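Local coordinates for penicillin-binding protein PbpB (Mycobacterium tuberculosis, PDB 6KGU) that takes part in building cross-linked peptidoglycan from lipid intermediates, carrying a penicillin-sensitive transpeptidase domain that is the target of beta-lactam antibiotics such as aztreonam, at residues I411-V416 with R422-R427; A134-G139 with L256-V261; R340-L345 with D370-S375; K272-S277 with R346-G351. All coordinates share one frame; numbering follows the deposited sequence.

Interaction 1: residues I411-V416 with R422-R427; sequences IIKATV and RTEEPR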
loop_
_atom_site.group_PDB
_atom_site.type_symbol
_atom_site.label_atom_id
_atom_site.label_comp_id
_atom_site.label_asym_id
_atom_site.label_seq_id
_atom_site.Cartn_x
_atom_site.Cartn_y
_atom_site.Cartn_z
ATOM N N ILE A 411 -7.113 10.681 -1.597
ATOM C CA ILE A 411 -7.446 10.386 -2.981
ATOM C C ILE A 411 -8.322 11.459 -3.614
ATOM O O ILE A 411 -8.441 11.481 -4.853
ATOM C CB ILE A 411 -8.109 8.997 -3.119
ATOM C CG1 ILE A 411 -8.049 8.517 -4.589
ATOM C CG2 ILE A 411 -9.549 9.041 -2.638
ATOM C CD1 ILE A 411 -8.067 7.003 -4.747
ATOM N N ILE A 412 -8.929 12.335 -2.821
ATOM C CA ILE A 412 -9.671 13.482 -3.334
ATOM C C ILE A 412 -8.700 14.651 -3.396
ATOM O O ILE A 412 -8.202 15.100 -2.360
ATOM C CB ILE A 412 -10.874 13.836 -2.454
ATOM C CG1 ILE A 412 -11.660 12.591 -2.046
ATOM C CG2 ILE A 412 -11.762 14.829 -3.201
ATOM C CD1 ILE A 412 -12.265 11.861 -3.201
ATOM N N LYS A 413 -8.427 15.149 -4.607
ATOM C CA LYS A 413 -7.538 16.304 -4.729
ATOM C C LYS A 413 -8.295 17.623 -4.588
ATOM O O LYS A 413 -7.797 18.563 -3.956
ATOM C CB LYS A 413 -6.794 16.273 -6.067
ATOM C CG LYS A 413 -5.618 17.253 -6.109
ATOM C CD LYS A 413 -4.571 16.853 -7.127
ATOM C CE LYS A 413 -3.387 17.827 -7.132
ATOM N NZ LYS A 413 -2.773 17.992 -5.788
ATOM N N ALA A 414 -9.492 17.712 -5.160
ATOM C CA ALA A 414 -10.214 18.979 -5.236
ATOM C C ALA A 414 -11.641 18.707 -5.697
ATOM O O ALA A 414 -11.976 17.603 -6.138
ATOM C CB ALA A 414 -9.518 19.953 -6.195
ATOM N N THR A 415 -12.482 19.728 -5.581
ATOM C CA THR A 415 -13.825 19.709 -6.150
ATOM C C THR A 415 -14.068 20.997 -6.926
ATOM O O THR A 415 -13.638 22.079 -6.508
ATOM C CB THR A 415 -14.907 19.563 -5.080
ATOM O OG1 THR A 415 -14.850 20.684 -4.199
ATOM C CG2 THR A 415 -14.695 18.296 -4.274
ATOM N N VAL A 416 -14.763 20.884 -8.051
ATOM C CA VAL A 416 -15.040 22.026 -8.913
ATOM C C VAL A 416 -16.535 22.301 -8.876
ATOM O O VAL A 416 -17.350 21.435 -9.227
ATOM C CB VAL A 416 -14.552 21.792 -10.346
ATOM C CG1 VAL A 416 -14.770 23.049 -11.179
ATOM C CG2 VAL A 416 -13.081 21.399 -10.324
ATOM N N ARG A 422 -12.636 26.240 -8.401
ATOM C CA ARG A 422 -12.048 25.014 -7.884
ATOM C C ARG A 422 -11.527 25.242 -6.470
ATOM O O ARG A 422 -10.820 26.225 -6.215
ATOM C CB ARG A 422 -10.930 24.544 -8.818
ATOM C CG ARG A 422 -9.957 23.567 -8.214
ATOM C CD ARG A 422 -9.116 22.912 -9.291
ATOM N NE ARG A 422 -8.128 22.020 -8.698
ATOM C CZ ARG A 422 -7.490 21.058 -9.354
ATOM N NH1 ARG A 422 -7.743 20.858 -10.639
ATOM N NH2 ARG A 422 -6.602 20.299 -8.717
ATOM N N THR A 423 -11.894 24.342 -5.557
ATOM C CA THR A 423 -11.423 24.348 -4.174
ATOM C C THR A 423 -10.567 23.104 -3.940
ATOM O O THR A 423 -11.061 21.980 -4.080
ATOM C CB THR A 423 -12.605 24.368 -3.204
ATOM O OG1 THR A 423 -13.444 25.491 -3.498
ATOM C CG2 THR A 423 -12.132 24.456 -1.747
ATOM N N GLU A 424 -9.292 23.297 -3.595
ATOM C CA GLU A 424 -8.450 22.154 -3.250
ATOM C C GLU A 424 -8.918 21.512 -1.951
ATOM O O GLU A 424 -9.402 22.186 -1.040
ATOM C CB GLU A 424 -6.979 22.563 -3.099
ATOM C CG GLU A 424 -6.400 23.247 -4.304
ATOM C CD GLU A 424 -6.486 22.390 -5.546
ATOM O OE1 GLU A 424 -5.861 21.309 -5.575
ATOM O OE2 GLU A 424 -7.186 22.803 -6.497
ATOM N N GLU A 425 -8.764 20.195 -1.868
ATOM C CA GLU A 425 -9.013 19.513 -0.606
ATOM C C GLU A 425 -7.986 19.953 0.436
ATOM O O GLU A 425 -6.802 20.087 0.118
ATOM C CB GLU A 425 -8.939 17.995 -0.783
ATOM C CG GLU A 425 -10.177 17.414 -1.417
ATOM C CD GLU A 425 -11.372 17.539 -0.509
ATOM O OE1 GLU A 425 -11.365 16.893 0.557
ATOM O OE2 GLU A 425 -12.301 18.309 -0.851
ATOM N N PRO A 426 -8.399 20.165 1.682
ATOM C CA PRO A 426 -7.423 20.513 2.726
ATOM C C PRO A 426 -6.413 19.392 2.922
ATOM O O PRO A 426 -6.765 18.212 2.963
ATOM C CB PRO A 426 -8.291 20.726 3.974
ATOM C CG PRO A 426 -9.589 20.058 3.680
ATOM C CD PRO A 426 -9.779 20.131 2.194
ATOM N N ARG A 427 -5.149 19.769 3.006
ATOM C CA ARG A 427 -4.079 18.805 3.213
ATOM C C ARG A 427 -4.081 18.323 4.659
ATOM O O ARG A 427 -4.309 19.113 5.574
ATOM C CB ARG A 427 -2.732 19.429 2.869
ATOM C CG ARG A 427 -2.623 19.812 1.401
ATOM C CD ARG A 427 -2.721 18.562 0.536
ATOM N NE ARG A 427 -1.619 17.661 0.837
ATOM C CZ ARG A 427 -1.677 16.334 0.772
ATOM N NH1 ARG A 427 -2.805 15.699 0.419
ATOM N NH2 ARG A 427 -0.593 15.643 1.085
HETATM O O HOH W 1 -4.130 19.815 -4.133
HETATM O O HOH W 2 -5.357 18.502 -2.043
HETATM O O HOH W 3 -15.059 25.071 -5.599
HETATM O O HOH W 4 -12.581 20.493 -2.180
#
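Arg422 sets CG opposite the backbone N (chi1 161°), runs out extended to NE and passes beside Ala414, whose CB lies 3.5 Å from NE. Glu424 is bent at chi2 (-58°) and its carboxylate comes back to the same methyl, forming a salt bridge with Arg422 through the syn lone pair of OE2. Ala414 CB thus packs against both members of the ion pair, on a face it shares with Val416, whose CG2 is 4.1 Å from Arg422 CB. Lys413 extends alongside Glu424; water 1 links its NZ to Glu424 OE1, while its direct salt bridge goes to Glu232.

The backbones supply the regular part. Thr415 N donates to Thr423 O at 3.1 Å and Thr423 N returns the bond to Thr415 O at 3.0 Å, followed by Glu425 N to Lys413 O at 2.8 Å and a nearly straight 171°. On the face of Thr415 and Thr423, water 4 joins Thr415 OG1, Thr423 O and Glu425 OE2. Glu425 CG lies 3.5 Å from Ile412 CG2.

On the opposite edge of strand 412-416, Lys413 and Ala414 both face Val194 in a classic beta bulge. The whole is an antiparallel beta hairpin, whose strand 422-424 forms the outer edge of a mixed sheet.

Interaction 2: residues A134-G139 with L256-V261; sequences AANVVG and LGNPAV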
loop_
_atom_site.group_PDB
_atom_site.type_symbol
_atom_site.label_atom_id
_atom_site.label_comp_id
_atom_site.label_asym_id
_atom_site.label_seq_id
_atom_site.Cartn_x
_atom_site.Cartn_y
_atom_site.Cartn_z
ATOM N N ALA A 134 -9.937 1.902 -12.613
ATOM C CA ALA A 134 -10.145 2.486 -11.285
ATOM C C ALA A 134 -11.587 2.319 -10.800
ATOM O O ALA A 134 -12.072 3.113 -9.994
ATOM C CB ALA A 134 -9.747 3.970 -11.262
ATOM N N ALA A 135 -12.288 1.279 -11.271
ATOM C CA ALA A 135 -13.664 1.086 -10.822
ATOM C C ALA A 135 -13.738 0.702 -9.357
ATOM O O ALA A 135 -14.779 0.916 -8.729
ATOM C CB ALA A 135 -14.371 0.014 -11.657
ATOM N N ASN A 136 -12.664 0.133 -8.803
ATOM C CA ASN A 136 -12.636 -0.145 -7.362
ATOM C C ASN A 136 -12.820 1.130 -6.545
ATOM O O ASN A 136 -13.391 1.093 -5.443
ATOM C CB ASN A 136 -11.308 -0.825 -6.994
ATOM C CG ASN A 136 -10.097 -0.103 -7.578
ATOM O OD1 ASN A 136 -10.023 0.159 -8.790
ATOM N ND2 ASN A 136 -9.153 0.246 -6.712
ATOM N N VAL A 137 -12.322 2.250 -7.063
ATOM C CA VAL A 137 -12.425 3.556 -6.416
ATOM C C VAL A 137 -13.696 4.282 -6.842
ATOM O O VAL A 137 -14.483 4.726 -5.999
ATOM C CB VAL A 137 -11.152 4.379 -6.736
ATOM C CG1 VAL A 137 -11.362 5.860 -6.456
ATOM C CG2 VAL A 137 -9.935 3.838 -5.940
ATOM N N VAL A 138 -13.925 4.356 -8.155
ATOM C CA VAL A 138 -15.004 5.172 -8.710
ATOM C C VAL A 138 -16.363 4.612 -8.314
ATOM O O VAL A 138 -17.265 5.358 -7.913
ATOM C CB VAL A 138 -14.867 5.263 -10.244
ATOM C CG1 VAL A 138 -16.167 5.767 -10.888
ATOM C CG2 VAL A 138 -13.680 6.129 -10.641
ATOM N N GLY A 139 -16.541 3.295 -8.449
ATOM C CA GLY A 139 -17.820 2.663 -8.175
ATOM C C GLY A 139 -18.750 2.608 -9.377
ATOM O O GLY A 139 -18.291 2.579 -10.524
ATOM N N LEU A 256 -16.029 -6.180 -6.788
ATOM C CA LEU A 256 -16.819 -4.959 -6.793
ATOM C C LEU A 256 -16.307 -3.909 -5.817
ATOM O O LEU A 256 -16.731 -2.754 -5.904
ATOM C CB LEU A 256 -18.285 -5.263 -6.451
ATOM C CG LEU A 256 -18.971 -6.460 -7.128
ATOM C CD1 LEU A 256 -20.464 -6.490 -6.816
ATOM C CD2 LEU A 256 -18.742 -6.467 -8.615
ATOM N N GLY A 257 -15.445 -4.289 -4.872
ATOM C CA GLY A 257 -15.050 -3.408 -3.789
ATOM C C GLY A 257 -13.632 -2.900 -3.947
ATOM O O GLY A 257 -13.141 -2.736 -5.067
ATOM N N ASN A 258 -12.949 -2.655 -2.837
ATOM C CA ASN A 258 -11.650 -1.980 -2.862
ATOM C C ASN A 258 -10.763 -2.571 -1.775
ATOM O O ASN A 258 -10.491 -1.934 -0.749
ATOM C CB ASN A 258 -11.845 -0.467 -2.709
ATOM C CG ASN A 258 -10.603 0.329 -3.059
ATOM O OD1 ASN A 258 -9.703 -0.155 -3.756
ATOM N ND2 ASN A 258 -10.549 1.570 -2.578
ATOM N N PRO A 259 -10.287 -3.810 -1.977
ATOM C CA PRO A 259 -9.511 -4.512 -0.932
ATOM C C PRO A 259 -8.303 -3.750 -0.407
ATOM O O PRO A 259 -7.914 -3.963 0.747
ATOM C CB PRO A 259 -9.044 -5.797 -1.640
ATOM C CG PRO A 259 -9.959 -5.983 -2.782
ATOM C CD PRO A 259 -10.459 -4.617 -3.198
ATOM N N ALA A 260 -7.666 -2.916 -1.239
ATOM C CA ALA A 260 -6.515 -2.126 -0.794
ATOM C C ALA A 260 -6.823 -1.306 0.455
ATOM O O ALA A 260 -5.907 -0.974 1.224
ATOM C CB ALA A 260 -6.050 -1.179 -1.914
ATOM N N VAL A 261 -8.090 -0.948 0.670
ATOM C CA VAL A 261 -8.472 -0.215 1.867
ATOM C C VAL A 261 -9.368 -1.025 2.787
ATOM O O VAL A 261 -9.388 -0.748 3.993
ATOM C CB VAL A 261 -9.145 1.135 1.533
ATOM C CG1 VAL A 261 -8.216 2.024 0.708
ATOM C CG2 VAL A 261 -10.510 0.925 0.843
HETATM O O HOH W 5 -16.088 0.104 -4.886
#
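Two asparagines, Asn136 and Asn258, meet in a small buried polar contact between the short helix 135-138 and the N-cap position of helix 259-262. The contact links a segment of the PBP dimerisation-domain family to one of the transpeptidase family through a pair of side-chain amides.

The bond itself runs from Asn136 ND2 to Asn258 OD1, 3.0 Å long and close to straight at 169°. Its geometry is lopsided. Relative to the donor, OD1 lies almost in the amide plane of Asn136; relative to the acceptor, ND2 stands well above the carbonyl plane of Asn258, 50° out of it and not on a lone pair. The two amide planes are 68° apart. Asn136 holds CG between its own backbone N and carbonyl carbon, and its ND2 also donates to Met236 O on strand 233-238, its strongest polar partner. That strand therefore takes part in fixing the amide's rotation, and Asn258 also packs on Met236.

Backbone atoms extend the contact. Asn136 CB approaches Gly257 O at 3.3 Å, and Asn258 CB comes within 3.5 Å of Asn136 O. That carbonyl oxygen also accepts from water 5, at 2.9 Å, and the same water donates to Leu256 O at 3.1 Å. Beside the other amide atom of Asn258, Val137 CG2 lies 4.1 Å from ND2.

Interaction 3: residues R340-L345 with D370-S375; sequences RYYDML and DQWSGS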
loop_
_atom_site.group_PDB
_atom_site.type_symbol
_atom_site.label_atom_id
_atom_site.label_comp_id
_atom_site.label_asym_id
_atom_site.label_seq_id
_atom_site.Cartn_x
_atom_site.Cartn_y
_atom_site.Cartn_z
ATOM N N ARG A 340 8.801 1.999 23.684
ATOM C CA ARG A 340 9.213 2.779 22.528
ATOM C C ARG A 340 8.781 2.091 21.238
ATOM O O ARG A 340 8.406 2.758 20.272
ATOM C CB ARG A 340 10.724 3.022 22.556
ATOM C CG ARG A 340 11.156 4.067 23.592
ATOM C CD ARG A 340 12.663 4.377 23.586
ATOM N NE ARG A 340 13.489 3.193 23.845
ATOM C CZ ARG A 340 14.792 3.240 24.135
ATOM N NH1 ARG A 340 15.411 4.416 24.215
ATOM N NH2 ARG A 340 15.477 2.118 24.344
ATOM N N TYR A 341 8.791 0.757 21.211
ATOM C CA TYR A 341 8.334 0.067 20.013
ATOM C C TYR A 341 6.859 0.359 19.747
ATOM O O TYR A 341 6.482 0.744 18.636
ATOM C CB TYR A 341 8.559 -1.434 20.120
ATOM C CG TYR A 341 8.156 -2.088 18.830
ATOM C CD1 TYR A 341 9.005 -2.065 17.725
ATOM C CD2 TYR A 341 6.895 -2.664 18.685
ATOM C CE1 TYR A 341 8.614 -2.629 16.511
ATOM C CE2 TYR A 341 6.500 -3.229 17.499
ATOM C CZ TYR A 341 7.353 -3.205 16.406
ATOM O OH TYR A 341 6.937 -3.768 15.216
ATOM N N TYR A 342 6.006 0.176 20.757
ATOM C CA TYR A 342 4.588 0.456 20.561
ATOM C C TYR A 342 4.353 1.915 20.182
ATOM O O TYR A 342 3.475 2.218 19.363
ATOM C CB TYR A 342 3.796 0.094 21.816
ATOM C CG TYR A 342 2.321 0.393 21.698
ATOM C CD1 TYR A 342 1.484 -0.443 20.981
ATOM C CD2 TYR A 342 1.765 1.503 22.319
ATOM C CE1 TYR A 342 0.134 -0.182 20.874
ATOM C CE2 TYR A 342 0.408 1.776 22.220
ATOM C CZ TYR A 342 -0.399 0.924 21.501
ATOM O OH TYR A 342 -1.747 1.177 21.392
ATOM N N ASP A 343 5.139 2.835 20.742
ATOM C CA ASP A 343 4.957 4.235 20.372
ATOM C C ASP A 343 5.250 4.440 18.893
ATOM O O ASP A 343 4.555 5.204 18.213
ATOM C CB ASP A 343 5.844 5.145 21.223
ATOM C CG ASP A 343 5.578 6.623 20.968
ATOM O OD1 ASP A 343 4.496 7.097 21.357
ATOM O OD2 ASP A 343 6.445 7.313 20.387
ATOM N N MET A 344 6.257 3.740 18.371
ATOM C CA MET A 344 6.613 3.889 16.965
ATOM C C MET A 344 5.530 3.314 16.057
ATOM O O MET A 344 5.181 3.931 15.041
ATOM C CB MET A 344 7.969 3.224 16.710
ATOM C CG MET A 344 8.491 3.386 15.313
ATOM S SD MET A 344 9.060 5.044 14.982
ATOM C CE MET A 344 10.610 5.045 15.871
ATOM N N LEU A 345 5.002 2.129 16.401
ATOM C CA LEU A 345 3.859 1.558 15.685
ATOM C C LEU A 345 2.747 2.578 15.517
ATOM O O LEU A 345 2.179 2.727 14.429
ATOM C CB LEU A 345 3.291 0.347 16.431
ATOM C CG LEU A 345 3.836 -1.069 16.416
ATOM C CD1 LEU A 345 3.015 -1.949 17.365
ATOM C CD2 LEU A 345 3.873 -1.680 14.999
ATOM N N ASP A 370 -1.220 -2.000 26.973
ATOM C CA ASP A 370 -1.709 -2.431 28.279
ATOM C C ASP A 370 -2.421 -3.778 28.231
ATOM O O ASP A 370 -2.693 -4.346 29.294
ATOM C CB ASP A 370 -2.628 -1.372 28.902
ATOM C CG ASP A 370 -3.781 -0.970 28.000
ATOM O OD1 ASP A 370 -3.951 -1.563 26.912
ATOM O OD2 ASP A 370 -4.530 -0.051 28.401
ATOM N N GLN A 371 -2.686 -4.324 27.046
ATOM C CA GLN A 371 -3.296 -5.640 26.920
ATOM C C GLN A 371 -2.352 -6.684 26.336
ATOM O O GLN A 371 -2.789 -7.798 26.045
ATOM C CB GLN A 371 -4.569 -5.539 26.077
ATOM C CG GLN A 371 -5.524 -4.480 26.613
ATOM C CD GLN A 371 -6.671 -4.181 25.670
ATOM O OE1 GLN A 371 -6.997 -4.983 24.790
ATOM N NE2 GLN A 371 -7.282 -3.012 25.839
ATOM N N TRP A 372 -1.069 -6.367 26.179
ATOM C CA TRP A 372 -0.133 -7.332 25.609
ATOM C C TRP A 372 -0.003 -8.566 26.499
ATOM O O TRP A 372 -0.009 -8.475 27.729
ATOM C CB TRP A 372 1.247 -6.692 25.417
ATOM C CG TRP A 372 1.342 -5.737 24.248
ATOM C CD1 TRP A 372 0.311 -5.252 23.488
ATOM C CD2 TRP A 372 2.542 -5.167 23.699
ATOM N NE1 TRP A 372 0.793 -4.407 22.515
ATOM C CE2 TRP A 372 2.159 -4.344 22.620
ATOM C CE3 TRP A 372 3.901 -5.280 24.016
ATOM C CZ2 TRP A 372 3.085 -3.627 21.865
ATOM C CZ3 TRP A 372 4.821 -4.572 23.260
ATOM C CH2 TRP A 372 4.410 -3.760 22.193
ATOM N N SER A 373 0.116 -9.730 25.869
ATOM C CA SER A 373 0.481 -10.926 26.603
ATOM C C SER A 373 1.992 -10.935 26.831
ATOM O O SER A 373 2.716 -10.015 26.440
ATOM C CB SER A 373 0.047 -12.175 25.846
ATOM O OG SER A 373 1.027 -12.516 24.879
ATOM N N GLY A 374 2.486 -11.995 27.462
ATOM C CA GLY A 374 3.926 -12.107 27.601
ATOM C C GLY A 374 4.653 -12.333 26.294
ATOM O O GLY A 374 5.873 -12.154 26.246
ATOM N N SER A 375 3.924 -12.697 25.235
ATOM C CA SER A 375 4.505 -13.091 23.961
ATOM C C SER A 375 4.223 -12.113 22.819
ATOM O O SER A 375 4.735 -12.321 21.710
ATOM C CB SER A 375 3.992 -14.478 23.570
ATOM O OG SER A 375 2.617 -14.412 23.221
#
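Aromatic contact dominates here: the six-membered ring of Trp372 lies against Tyr342, with the two ring planes nearly perpendicular (84°) and their centroids 5.9 Å apart. Tyr342 touches with the near side of its side chain, CD1 lying 3.7 Å from Trp372 CZ2 and CB 3.9 Å from Trp372 CH2. Keeping CG anti to the backbone N (chi1 178°) swings the tyrosine ring out from helix 338-347 beside the indole. Tyr341, one residue back, adds a looser touch: Trp372 CH2 meets the edge of its ring, 4.4 Å from CD2.

In fold terms, a loop of the transpeptidase domain reaches helix 338-347 through one tryptophan. The active site is not far off, since the side chain of Tyr341 is about 11 Å from that of Ser269, probably the residue acylated during catalysis, and equally about 11 Å from the bound aztreonam-derived ligand.

No hydrogen bond crosses the contact; on the loop, Trp372 NE1 donates to Pro367 O, which ties the indole to its own loop. Directly after Trp372 the chain enters an ST turn, in which Ser373 OG accepts from Ser375 N.

Interaction 4: residues K272-S277 with R346-G351; sequences KIVAAS and RKFGLG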
loop_
_atom_site.group_PDB
_atom_site.type_symbol
_atom_site.label_atom_id
_atom_site.label_comp_id
_atom_site.label_asym_id
_atom_site.label_seq_id
_atom_site.Cartn_x
_atom_site.Cartn_y
_atom_site.Cartn_z
ATOM N N LYS A 272 8.876 -4.960 9.415
ATOM C CA LYS A 272 10.173 -4.756 10.038
ATOM C C LYS A 272 10.676 -3.332 9.865
ATOM O O LYS A 272 11.583 -2.914 10.592
ATOM C CB LYS A 272 11.192 -5.762 9.491
ATOM C CG LYS A 272 10.908 -7.210 9.965
ATOM C CD LYS A 272 11.975 -8.192 9.492
ATOM C CE LYS A 272 11.610 -9.638 9.827
ATOM N NZ LYS A 272 12.651 -10.605 9.318
ATOM N N ILE A 273 10.084 -2.564 8.949
ATOM C CA ILE A 273 10.402 -1.141 8.861
ATOM C C ILE A 273 10.255 -0.453 10.218
ATOM O O ILE A 273 11.015 0.471 10.541
ATOM C CB ILE A 273 9.530 -0.468 7.782
ATOM C CG1 ILE A 273 10.021 0.956 7.522
ATOM C CG2 ILE A 273 8.036 -0.481 8.186
ATOM C CD1 ILE A 273 9.237 1.677 6.445
ATOM N N VAL A 274 9.313 -0.907 11.055
ATOM C CA VAL A 274 9.116 -0.245 12.343
ATOM C C VAL A 274 10.308 -0.490 13.261
ATOM O O VAL A 274 10.856 0.454 13.844
ATOM C CB VAL A 274 7.792 -0.681 12.993
ATOM C CG1 VAL A 274 7.604 0.015 14.318
ATOM C CG2 VAL A 274 6.603 -0.342 12.052
ATOM N N ALA A 275 10.726 -1.758 13.406
ATOM C CA ALA A 275 11.908 -2.058 14.214
ATOM C C ALA A 275 13.141 -1.347 13.677
ATOM O O ALA A 275 13.963 -0.838 14.454
ATOM C CB ALA A 275 12.155 -3.568 14.266
ATOM N N ALA A 276 13.315 -1.340 12.349
ATOM C CA ALA A 276 14.492 -0.706 11.764
ATOM C C ALA A 276 14.534 0.774 12.096
ATOM O O ALA A 276 15.587 1.307 12.459
ATOM C CB ALA A 276 14.504 -0.897 10.245
ATOM N N SER A 277 13.387 1.450 11.956
ATOM C CA SER A 277 13.288 2.877 12.225
ATOM C C SER A 277 13.493 3.169 13.701
ATOM O O SER A 277 14.178 4.130 14.064
ATOM C CB SER A 277 11.914 3.386 11.773
ATOM O OG SER A 277 11.729 3.179 10.381
ATOM N N ARG A 346 2.391 3.264 16.607
ATOM C CA ARG A 346 1.304 4.237 16.552
ATOM C C ARG A 346 1.671 5.426 15.680
ATOM O O ARG A 346 0.842 5.905 14.896
ATOM C CB ARG A 346 0.947 4.699 17.967
ATOM C CG ARG A 346 0.169 3.678 18.768
ATOM C CD ARG A 346 -1.318 3.920 18.604
ATOM N NE ARG A 346 -2.011 2.707 18.191
ATOM C CZ ARG A 346 -3.286 2.665 17.826
ATOM N NH1 ARG A 346 -4.021 3.775 17.830
ATOM N NH2 ARG A 346 -3.820 1.507 17.463
ATOM N N LYS A 347 2.910 5.919 15.788
ATOM C CA LYS A 347 3.290 7.055 14.952
ATOM C C LYS A 347 3.237 6.684 13.475
ATOM O O LYS A 347 2.876 7.513 12.631
ATOM C CB LYS A 347 4.683 7.576 15.329
ATOM C CG LYS A 347 4.696 8.515 16.535
ATOM C CD LYS A 347 6.029 9.264 16.687
ATOM C CE LYS A 347 7.228 8.314 16.559
ATOM N NZ LYS A 347 8.575 8.927 16.896
ATOM N N PHE A 348 3.598 5.440 13.141
ATOM C CA PHE A 348 3.509 4.982 11.765
ATOM C C PHE A 348 2.068 4.815 11.292
ATOM O O PHE A 348 1.868 4.473 10.122
ATOM C CB PHE A 348 4.262 3.649 11.599
ATOM C CG PHE A 348 5.715 3.804 11.209
ATOM C CD1 PHE A 348 6.067 4.301 9.959
ATOM C CD2 PHE A 348 6.725 3.443 12.087
ATOM C CE1 PHE A 348 7.421 4.425 9.589
ATOM C CE2 PHE A 348 8.076 3.565 11.737
ATOM C CZ PHE A 348 8.424 4.058 10.487
ATOM N N GLY A 349 1.075 4.993 12.171
ATOM C CA GLY A 349 -0.327 5.037 11.782
ATOM C C GLY A 349 -1.067 3.716 11.799
ATOM O O GLY A 349 -2.203 3.655 11.309
ATOM N N LEU A 350 -0.478 2.662 12.353
ATOM C CA LEU A 350 -1.139 1.366 12.360
ATOM C C LEU A 350 -2.294 1.361 13.356
ATOM O O LEU A 350 -2.285 2.082 14.355
ATOM C CB LEU A 350 -0.131 0.268 12.690
ATOM C CG LEU A 350 1.058 0.290 11.715
ATOM C CD1 LEU A 350 2.020 -0.873 11.980
ATOM C CD2 LEU A 350 0.574 0.285 10.244
ATOM N N GLY A 351 -3.311 0.558 13.060
ATOM C CA GLY A 351 -4.491 0.458 13.900
ATOM C C GLY A 351 -5.472 1.603 13.762
ATOM O O GLY A 351 -6.487 1.617 14.466
#
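Between 272-277 and 346-351 the nearest CA atoms are those of Val274 and Phe348, 7.7 Å apart. Helix 338-347 finishes in a Schellman motif, with positive phi at Gly349 (91°) and two bonds back into the last turn, one of them Gly349 N to Arg346 O at 2.9 Å. Phe348, immediately before this glycine, points its side chain at the neighbouring helix of the transpeptidase domain, which carries Lys272 of the apparent SxxK motif; Lys272 NZ itself bonds to Ser324 and Asn326.

Phe348 supplies about half of the buried surface and nearly all of its own segment's share. One side of its ring runs past Val274 in the opposite sense, with Val274 CG2 3.8 Å from CD2 in an oblique approach. Farther out, Ser277 meets the edge of the ring near its plane: CB is 3.8 Å from Phe348 CE2. No hydrogen bond spans the two segments. Val433 also packs on Phe348, and Ile400 of helix 390-401 touches Ser277.

Ser277 places OG opposite its carbonyl carbon (chi1 -61°), from where it donates to Ile273 O at 2.8 Å. Ser277 N reaches the same oxygen from the opposite face of the carbonyl plane; OG also lies 3.4 Å from Phe348 CZ.

In the fold
From the N terminus, interaction 2 comes first: 256-261 returns to 134-139 after 116 residues, joining segments of the two sequence families. Interactions 4 and 3 then cross, their segments alternating as 272-277, 340-345, 346-351 and 370-375. Both use helix 338-347, and their centres are 12 Å apart. They touch directly: Tyr341 CE1 and Met344 CG each pack 3.6 Å from Val274 CG1, so helix 272-281 and loop 370-375 are joined through one helix. Interaction 1 follows as a local hairpin closing a five-residue loop. Though later in sequence, it lies beside interaction 2, where Ile411 CD1 meets Val137 CG2.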